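Local coordinates for protein O-methyltransferase (Coxiella burnetii, PDB 3TR6) that probably transfers methyl groups from S-adenosylmethionine to hydroxyl groups of a substrate, and binds S-adenosylhomocysteine and a nickel ion, at residues R34-T37 with T38-F41; D96-E99 with K100-A103; Q192-R195 with L196-K200. One frame throughout, in Å; residues are numbered along the deposited sequence.

Interaction 1. Residues R34-T37 with T38-F41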
loop_
_atom_site.group_PDB
_atom_site.type_symbol
_atom_site.label_atom_id
_atom_site.label_comp_id
_atom_site.label_asym_id
_atom_site.label_seq_id
_atom_site.Cartn_x
_atom_site.Cartn_y
_atom_site.Cartn_z
ATOM N N ARG A 34 17.425 15.437 -2.951
ATOM C CA ARG A 34 17.602 14.721 -4.209
ATOM C C ARG A 34 18.063 15.614 -5.364
ATOM O O ARG A 34 18.650 15.133 -6.333
ATOM C CB ARG A 34 16.369 13.888 -4.578
ATOM C CG ARG A 34 15.123 14.653 -4.951
ATOM C CD ARG A 34 14.249 13.767 -5.832
ATOM N NE ARG A 34 12.862 14.214 -5.897
ATOM C CZ ARG A 34 12.467 15.360 -6.442
ATOM N NH1 ARG A 34 13.358 16.197 -6.958
ATOM N NH2 ARG A 34 11.179 15.674 -6.460
ATOM N N GLU A 35 17.809 16.913 -5.254
ATOM C CA GLU A 35 18.423 17.863 -6.169
ATOM C C GLU A 35 19.934 17.800 -5.995
ATOM O O GLU A 35 20.683 17.815 -6.969
ATOM C CB GLU A 35 17.923 19.287 -5.910
ATOM C CG GLU A 35 16.486 19.528 -6.344
ATOM C CD GLU A 35 16.255 19.205 -7.811
ATOM O OE1 GLU A 35 15.444 18.298 -8.104
ATOM O OE2 GLU A 35 16.883 19.860 -8.671
ATOM N N GLU A 36 20.376 17.717 -4.744
ATOM C CA GLU A 36 21.799 17.633 -4.448
ATOM C C GLU A 36 22.382 16.272 -4.814
ATOM O O GLU A 36 23.515 16.180 -5.281
ATOM C CB GLU A 36 22.067 17.944 -2.975
ATOM C CG GLU A 36 23.471 17.570 -2.531
ATOM C CD GLU A 36 24.124 18.631 -1.668
ATOM O OE1 GLU A 36 25.373 18.668 -1.624
ATOM O OE2 GLU A 36 23.397 19.423 -1.030
ATOM N N THR A 37 21.609 15.214 -4.601
ATOM C CA THR A 37 22.072 13.877 -4.950
ATOM C C THR A 37 22.257 13.769 -6.460
ATOM O O THR A 37 23.214 13.157 -6.936
ATOM C CB THR A 37 21.101 12.784 -4.456
ATOM O OG1 THR A 37 21.003 12.843 -3.030
ATOM C CG2 THR A 37 21.597 11.407 -4.853
ATOM N N THR A 38 21.338 14.373 -7.209
ATOM C CA THR A 38 21.423 14.386 -8.665
ATOM C C THR A 38 22.655 15.157 -9.115
ATOM O O THR A 38 23.366 14.749 -10.039
ATOM C CB THR A 38 20.178 15.040 -9.299
ATOM O OG1 THR A 38 19.050 14.170 -9.158
ATOM C CG2 THR A 38 20.415 15.311 -10.778
ATOM N N ARG A 39 22.902 16.275 -8.445
ATOM C CA ARG A 39 24.007 17.156 -8.785
ATOM C C ARG A 39 25.382 16.564 -8.457
ATOM O O ARG A 39 26.346 16.800 -9.183
ATOM C CB ARG A 39 23.827 18.503 -8.080
ATOM C CG ARG A 39 24.976 19.471 -8.280
ATOM C CD ARG A 39 24.612 20.871 -7.812
ATOM N NE ARG A 39 24.201 20.909 -6.410
ATOM C CZ ARG A 39 25.041 20.860 -5.379
ATOM N NH1 ARG A 39 26.348 20.754 -5.587
ATOM N NH2 ARG A 39 24.573 20.908 -4.138
ATOM N N SER A 40 25.466 15.789 -7.379
ATOM C CA SER A 40 26.758 15.366 -6.848
ATOM C C SER A 40 27.100 13.895 -7.067
ATOM O O SER A 40 28.256 13.504 -6.919
ATOM C CB SER A 40 26.841 15.679 -5.352
ATOM O OG SER A 40 26.486 17.024 -5.088
ATOM N N PHE A 41 26.108 13.077 -7.405
ATOM C CA PHE A 41 26.331 11.635 -7.515
ATOM C C PHE A 41 25.925 11.061 -8.867
ATOM O O PHE A 41 24.776 11.190 -9.292
ATOM C CB PHE A 41 25.606 10.894 -6.391
ATOM C CG PHE A 41 26.155 11.187 -5.023
ATOM C CD1 PHE A 41 27.013 10.294 -4.403
ATOM C CD2 PHE A 41 25.821 12.358 -4.362
ATOM C CE1 PHE A 41 27.522 10.559 -3.150
ATOM C CE2 PHE A 41 26.332 12.629 -3.107
ATOM C CZ PHE A 41 27.184 11.726 -2.501
#
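Glu36 O is gripped twice by Ser40. The backbone Ser40 N lies 2.9 Å from Glu36 O, and Ser40 OG lies 3.1 Å from Glu36 O. The two donors come from opposite faces of the carbonyl plane. Ser40 OG can fold back in this way because it stands anti to its own carbonyl carbon, beside the backbone N (chi1 -51°). Thr38, two residues earlier, repeats the pattern: its OG1 and N both donate to Arg34 O, with OG1 at 3.0 Å from that oxygen. These are the side-chain-to-backbone bonds that serine and threonine make in helices, here in the last two turns of helix 28-40. Phe41 is the first residue past the helical backbone angles. Its N still donates to Thr37 O at 2.9 Å, and that oxygen also lies at the edge of the Phe41 ring, in its plane. On the surface, Arg39 NH2 reaches Glu36 OE1 at 3.5 Å, a loose salt bridge. The carboxylate and guanidinium planes are turned 50° from each other. Glu36 OE2 is held by Tyr108 OH of helix 99-111. Thr37 OG1 turns back to Leu33 O and also bonds Thr75 OG1.

Interaction 2. Residues D96-E99 with K100-A103. With SAH (S-adenosyl-L-homocysteine), chain C.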
loop_
_atom_site.group_PDB
_atom_site.type_symbol
_atom_site.label_atom_id
_atom_site.label_comp_id
_atom_site.label_asym_id
_atom_site.label_seq_id
_atom_site.Cartn_x
_atom_site.Cartn_y
_atom_site.Cartn_z
ATOM N N ASP A 96 24.684 0.953 5.246
ATOM C CA ASP A 96 25.389 1.150 3.992
ATOM C C ASP A 96 26.871 0.913 4.236
ATOM O O ASP A 96 27.305 0.775 5.380
ATOM C CB ASP A 96 25.147 2.558 3.441
ATOM C CG ASP A 96 25.283 2.625 1.927
ATOM O OD1 ASP A 96 26.264 2.073 1.385
ATOM O OD2 ASP A 96 24.400 3.220 1.272
ATOM N N VAL A 97 27.645 0.862 3.161
ATOM C CA VAL A 97 29.076 0.636 3.274
ATOM C C VAL A 97 29.837 1.810 2.664
ATOM O O VAL A 97 31.064 1.872 2.731
ATOM C CB VAL A 97 29.482 -0.667 2.572
ATOM C CG1 VAL A 97 29.423 -0.490 1.065
ATOM C CG2 VAL A 97 30.873 -1.102 3.012
ATOM N N ASP A 98 29.096 2.748 2.082
ATOM C CA ASP A 98 29.693 3.875 1.373
ATOM C C ASP A 98 29.761 5.121 2.252
ATOM O O ASP A 98 28.735 5.634 2.697
ATOM C CB ASP A 98 28.901 4.167 0.094
ATOM C CG ASP A 98 29.573 5.202 -0.790
ATOM O OD1 ASP A 98 30.513 4.835 -1.525
ATOM O OD2 ASP A 98 29.156 6.380 -0.758
ATOM N N GLU A 99 30.975 5.612 2.488
ATOM C CA GLU A 99 31.182 6.749 3.380
ATOM C C GLU A 99 30.748 8.074 2.768
ATOM O O GLU A 99 30.170 8.921 3.452
ATOM C CB GLU A 99 32.649 6.841 3.795
ATOM C CG GLU A 99 33.206 5.556 4.360
ATOM C CD GLU A 99 34.563 5.748 5.003
ATOM O OE1 GLU A 99 35.079 6.888 4.972
ATOM O OE2 GLU A 99 35.111 4.763 5.542
ATOM N N LYS A 100 31.034 8.252 1.483
ATOM C CA LYS A 100 30.747 9.513 0.809
ATOM C C LYS A 100 29.262 9.859 0.868
ATOM O O LYS A 100 28.890 10.958 1.280
ATOM C CB LYS A 100 31.227 9.468 -0.645
ATOM C CG LYS A 100 31.136 10.799 -1.378
ATOM C CD LYS A 100 31.349 10.615 -2.879
ATOM C CE LYS A 100 31.107 11.912 -3.645
ATOM N NZ LYS A 100 30.980 11.683 -5.118
ATOM N N SER A 101 28.415 8.917 0.464
ATOM C CA SER A 101 26.975 9.153 0.422
ATOM C C SER A 101 26.341 9.263 1.811
ATOM O O SER A 101 25.471 10.105 2.033
ATOM C CB SER A 101 26.270 8.076 -0.404
ATOM O OG SER A 101 26.515 6.784 0.111
ATOM N N THR A 102 26.776 8.419 2.741
ATOM C CA THR A 102 26.210 8.427 4.086
ATOM C C THR A 102 26.563 9.705 4.842
ATOM O O THR A 102 25.830 10.130 5.736
ATOM C CB THR A 102 26.637 7.196 4.910
ATOM O OG1 THR A 102 28.065 7.100 4.931
ATOM C CG2 THR A 102 26.056 5.923 4.307
ATOM N N ALA A 103 27.683 10.321 4.478
ATOM C CA ALA A 103 28.087 11.577 5.098
ATOM C C ALA A 103 27.072 12.669 4.779
ATOM O O ALA A 103 26.716 13.476 5.639
ATOM C CB ALA A 103 29.474 11.979 4.631
HETATM N N SAH C . 17.141 3.611 -0.060
HETATM C CA SAH C . 18.193 4.370 -0.676
HETATM C CB SAH C . 18.743 3.664 -1.904
HETATM C CG SAH C . 20.143 3.106 -1.794
HETATM S SD SAH C . 20.894 2.470 -3.285
HETATM C C SAH C . 17.683 5.714 -1.066
HETATM O O SAH C . 18.318 6.390 -1.922
HETATM O OXT SAH C . 16.632 6.178 -0.555
HETATM C "C5'" SAH C . 22.005 1.132 -2.880
HETATM C "C4'" SAH C . 22.881 1.328 -1.763
HETATM O "O4'" SAH C . 23.300 0.023 -1.233
HETATM C "C3'" SAH C . 24.117 2.017 -2.188
HETATM O "O3'" SAH C . 24.264 3.165 -1.459
HETATM C "C2'" SAH C . 25.209 1.078 -1.888
HETATM O "O2'" SAH C . 26.302 1.746 -1.393
HETATM C "C1'" SAH C . 24.627 0.197 -0.844
HETATM N N9 SAH C . 25.272 -1.099 -0.662
HETATM C C8 SAH C . 25.805 -1.879 -1.617
HETATM N N7 SAH C . 26.286 -2.984 -1.024
HETATM C C5 SAH C . 26.060 -2.908 0.302
HETATM C C6 SAH C . 26.338 -3.746 1.386
HETATM N N6 SAH C . 27.008 -4.993 1.195
HETATM N N1 SAH C . 25.964 -3.358 2.618
HETATM C C2 SAH C . 25.337 -2.190 2.815
HETATM N N3 SAH C . 25.059 -1.365 1.798
HETATM C C4 SAH C . 25.407 -1.698 0.538
#
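Glu99, Asp98 and Thr102 carry much of this turn, where the loop after strand 91-96 enters helix 99-111. Asp98 is the N-cap. Its OD2 takes two donors from Ser101. Ser101 N lies 2.9 Å from Asp98 OD2 in a nearly straight bond (165°) and meets the oxygen nearly end-on to its C-O bond. Ser101 OG lies 2.8 Å from the same OD2, on its anti side and somewhat out of the carboxylate plane. Asp98 CG stands anti to the backbone N (chi1 -172°), which sends the carboxylate forward over the first turn. Thr102 OG1 sits between two carbonyls, 2.8 Å from Asp98 O and 3.2 Å from Glu99 O. It has one proton for the two, and which oxygen receives it is not settled. Glu99 meets the turn through its backbone: Glu99 O accepts from Ala103 N at 3.0 Å. Thr102 CG2 packs on Asp96 CB at 3.6 Å.

Asp96 ends the second strand of the Rossmann-like methyltransferase fold, where an acidic residue characteristically holds the ribose. Its OD1 accepts from SAH O2' and its OD2 from SAH O3', the latter at 2.7 Å. Asp96 OD1 also accepts from Val97 N and from Asp98 N, the second of these forming an Asx turn. Phe74 N bonds OD2. Thr48, Ser78, Ala125 and Asp147 also hydrogen-bond the ligand.

The two carboxylates thus have separate tasks. Asp98 OD2 accepts from the amide and the hydroxyl of Ser101 at the helix start, where its negative charge would be favoured by the helix dipole. Asp96 is fixed by backbone amides and presents both oxygens to the ribose diol.

Interaction 3. Residues Q192-R195 with L196-K200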
loop_
_atom_site.group_PDB
_atom_site.type_symbol
_atom_site.label_atom_id
_atom_site.label_comp_id
_atom_site.label_asym_id
_atom_site.label_seq_id
_atom_site.Cartn_x
_atom_site.Cartn_y
_atom_site.Cartn_z
ATOM N N GLN A 192 17.897 -12.924 -13.199
ATOM C CA GLN A 192 17.508 -14.278 -12.826
ATOM C C GLN A 192 17.352 -14.429 -11.311
ATOM O O GLN A 192 16.520 -15.204 -10.841
ATOM C CB GLN A 192 18.510 -15.298 -13.374
ATOM C CG GLN A 192 18.347 -15.590 -14.861
ATOM C CD GLN A 192 17.059 -16.339 -15.177
ATOM O OE1 GLN A 192 16.145 -15.796 -15.801
ATOM N NE2 GLN A 192 16.988 -17.596 -14.751
ATOM N N LEU A 193 18.152 -13.685 -10.553
ATOM C CA LEU A 193 18.057 -13.705 -9.096
ATOM C C LEU A 193 16.732 -13.131 -8.603
ATOM O O LEU A 193 16.130 -13.660 -7.667
ATOM C CB LEU A 193 19.217 -12.940 -8.454
ATOM C CG LEU A 193 20.508 -13.721 -8.221
ATOM C CD1 LEU A 193 21.432 -12.931 -7.315
ATOM C CD2 LEU A 193 20.207 -15.085 -7.618
ATOM N N ILE A 194 16.289 -12.047 -9.234
ATOM C CA ILE A 194 15.056 -11.378 -8.835
ATOM C C ILE A 194 13.826 -12.147 -9.303
ATOM O O ILE A 194 12.806 -12.177 -8.615
ATOM C CB ILE A 194 15.005 -9.926 -9.346
ATOM C CG1 ILE A 194 16.114 -9.105 -8.688
ATOM C CG2 ILE A 194 13.651 -9.303 -9.057
ATOM C CD1 ILE A 194 16.189 -9.289 -7.184
ATOM N N ARG A 195 13.921 -12.771 -10.472
ATOM C CA ARG A 195 12.842 -13.623 -10.951
ATOM C C ARG A 195 12.683 -14.814 -10.016
ATOM O O ARG A 195 11.569 -15.201 -9.661
ATOM C CB ARG A 195 13.102 -14.088 -12.387
ATOM C CG ARG A 195 12.788 -13.036 -13.440
ATOM C CD ARG A 195 13.040 -13.553 -14.848
ATOM N NE ARG A 195 12.427 -14.861 -15.060
ATOM C CZ ARG A 195 11.173 -15.047 -15.461
ATOM N NH1 ARG A 195 10.386 -14.006 -15.702
ATOM N NH2 ARG A 195 10.706 -16.279 -15.624
ATOM N N LEU A 196 13.809 -15.384 -9.605
ATOM C CA LEU A 196 13.802 -16.500 -8.674
ATOM C C LEU A 196 13.250 -16.056 -7.322
ATOM O O LEU A 196 12.524 -16.803 -6.665
ATOM C CB LEU A 196 15.217 -17.059 -8.509
ATOM C CG LEU A 196 15.342 -18.398 -7.779
ATOM C CD1 LEU A 196 14.614 -19.493 -8.548
ATOM C CD2 LEU A 196 16.804 -18.761 -7.574
ATOM N N PHE A 197 13.597 -14.837 -6.918
ATOM C CA PHE A 197 13.182 -14.294 -5.625
ATOM C C PHE A 197 11.686 -13.998 -5.563
ATOM O O PHE A 197 11.025 -14.308 -4.570
ATOM C CB PHE A 197 13.977 -13.025 -5.295
ATOM C CG PHE A 197 13.483 -12.299 -4.073
ATOM C CD1 PHE A 197 13.903 -12.674 -2.805
ATOM C CD2 PHE A 197 12.596 -11.241 -4.192
ATOM C CE1 PHE A 197 13.445 -12.005 -1.678
ATOM C CE2 PHE A 197 12.135 -10.568 -3.071
ATOM C CZ PHE A 197 12.560 -10.950 -1.814
ATOM N N ASN A 198 11.160 -13.391 -6.623
ATOM C CA ASN A 198 9.743 -13.054 -6.682
ATOM C C ASN A 198 8.844 -14.278 -6.566
ATOM O O ASN A 198 7.802 -14.226 -5.917
ATOM C CB ASN A 198 9.420 -12.276 -7.959
ATOM C CG ASN A 198 9.985 -10.869 -7.946
ATOM O OD1 ASN A 198 10.238 -10.298 -6.887
ATOM N ND2 ASN A 198 10.179 -10.299 -9.130
ATOM N N GLN A 199 9.251 -15.376 -7.196
ATOM C CA GLN A 199 8.505 -16.628 -7.106
ATOM C C GLN A 199 8.607 -17.220 -5.706
ATOM O O GLN A 199 7.640 -17.774 -5.184
ATOM C CB GLN A 199 9.005 -17.639 -8.140
ATOM C CG GLN A 199 8.654 -17.281 -9.576
ATOM C CD GLN A 199 7.156 -17.363 -9.860
ATOM O OE1 GLN A 199 6.391 -17.933 -9.075
ATOM N NE2 GLN A 199 6.733 -16.794 -10.990
ATOM N N LYS A 200 9.783 -17.098 -5.104
ATOM C CA LYS A 200 10.011 -17.583 -3.750
ATOM C C LYS A 200 9.073 -16.900 -2.751
ATOM O O LYS A 200 8.433 -17.567 -1.934
ATOM C CB LYS A 200 11.475 -17.372 -3.354
ATOM C CG LYS A 200 11.840 -17.878 -1.971
ATOM C CD LYS A 200 11.865 -16.750 -0.955
ATOM C CE LYS A 200 12.555 -17.183 0.328
ATOM N NZ LYS A 200 13.969 -17.594 0.087
#
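At Ile194, chi1 of -65° sets CG1 beside the backbone N, which leaves the CG2 methyl on the far side from that N. Asn198 CG lies beside its own backbone N (chi1 -71°). These torsions bring the methyl and the amide together one helical turn apart. Ile194 CG2 touches Asn198 ND2 at 3.6 Å, and the two side chains run obliquely past each other. The amide also lies close to the Ile194 carbonyl, with Asn198 CG 3.2 Å from Ile194 O. The bond to that oxygen comes from the backbone: Asn198 N donates to Ile194 O at 2.9 Å, with an angle of 162° at the hydrogen. Phe197 N to Leu193 O and Leu196 N to Gln192 O continue the regular helical pattern of 189-203. Gln199 N to Arg195 O is weak, at 3.4 Å. The Phe197 ring leads away from the turn and meets Tyr157 of helix 153-163 edge-to-face. Arg195 NH1 bonds Val181 O, and its side chain packs on Tyr18 of the second subunit. Asn198 ND2 donates to Val175 O and is also hydrogen-bonded to Tyr18 OH of the second subunit. The buried Asn198 ND2 is therefore satisfied by oxygens from both chains, which ties this helix to the dimer interface.

The three contacts come in series along the chain and all lie in the one Rossmann-like methyltransferase domain. Interaction 1 ends helix 28-40, interaction 2 begins helix 99-111 just after strand 91-96, and interaction 3 lies within helix 189-203. Interactions 1 and 2 touch, with centres 14 Å apart. The Phe41 ring packs on Ser101 and makes a cation-pi contact with Lys100, so the end of one helix rests against the start of the other beside the cofactor site. Interaction 3 is separate. Its centre is 31 Å from that of interaction 1 and 28 Å from that of interaction 2, and it faces the second subunit.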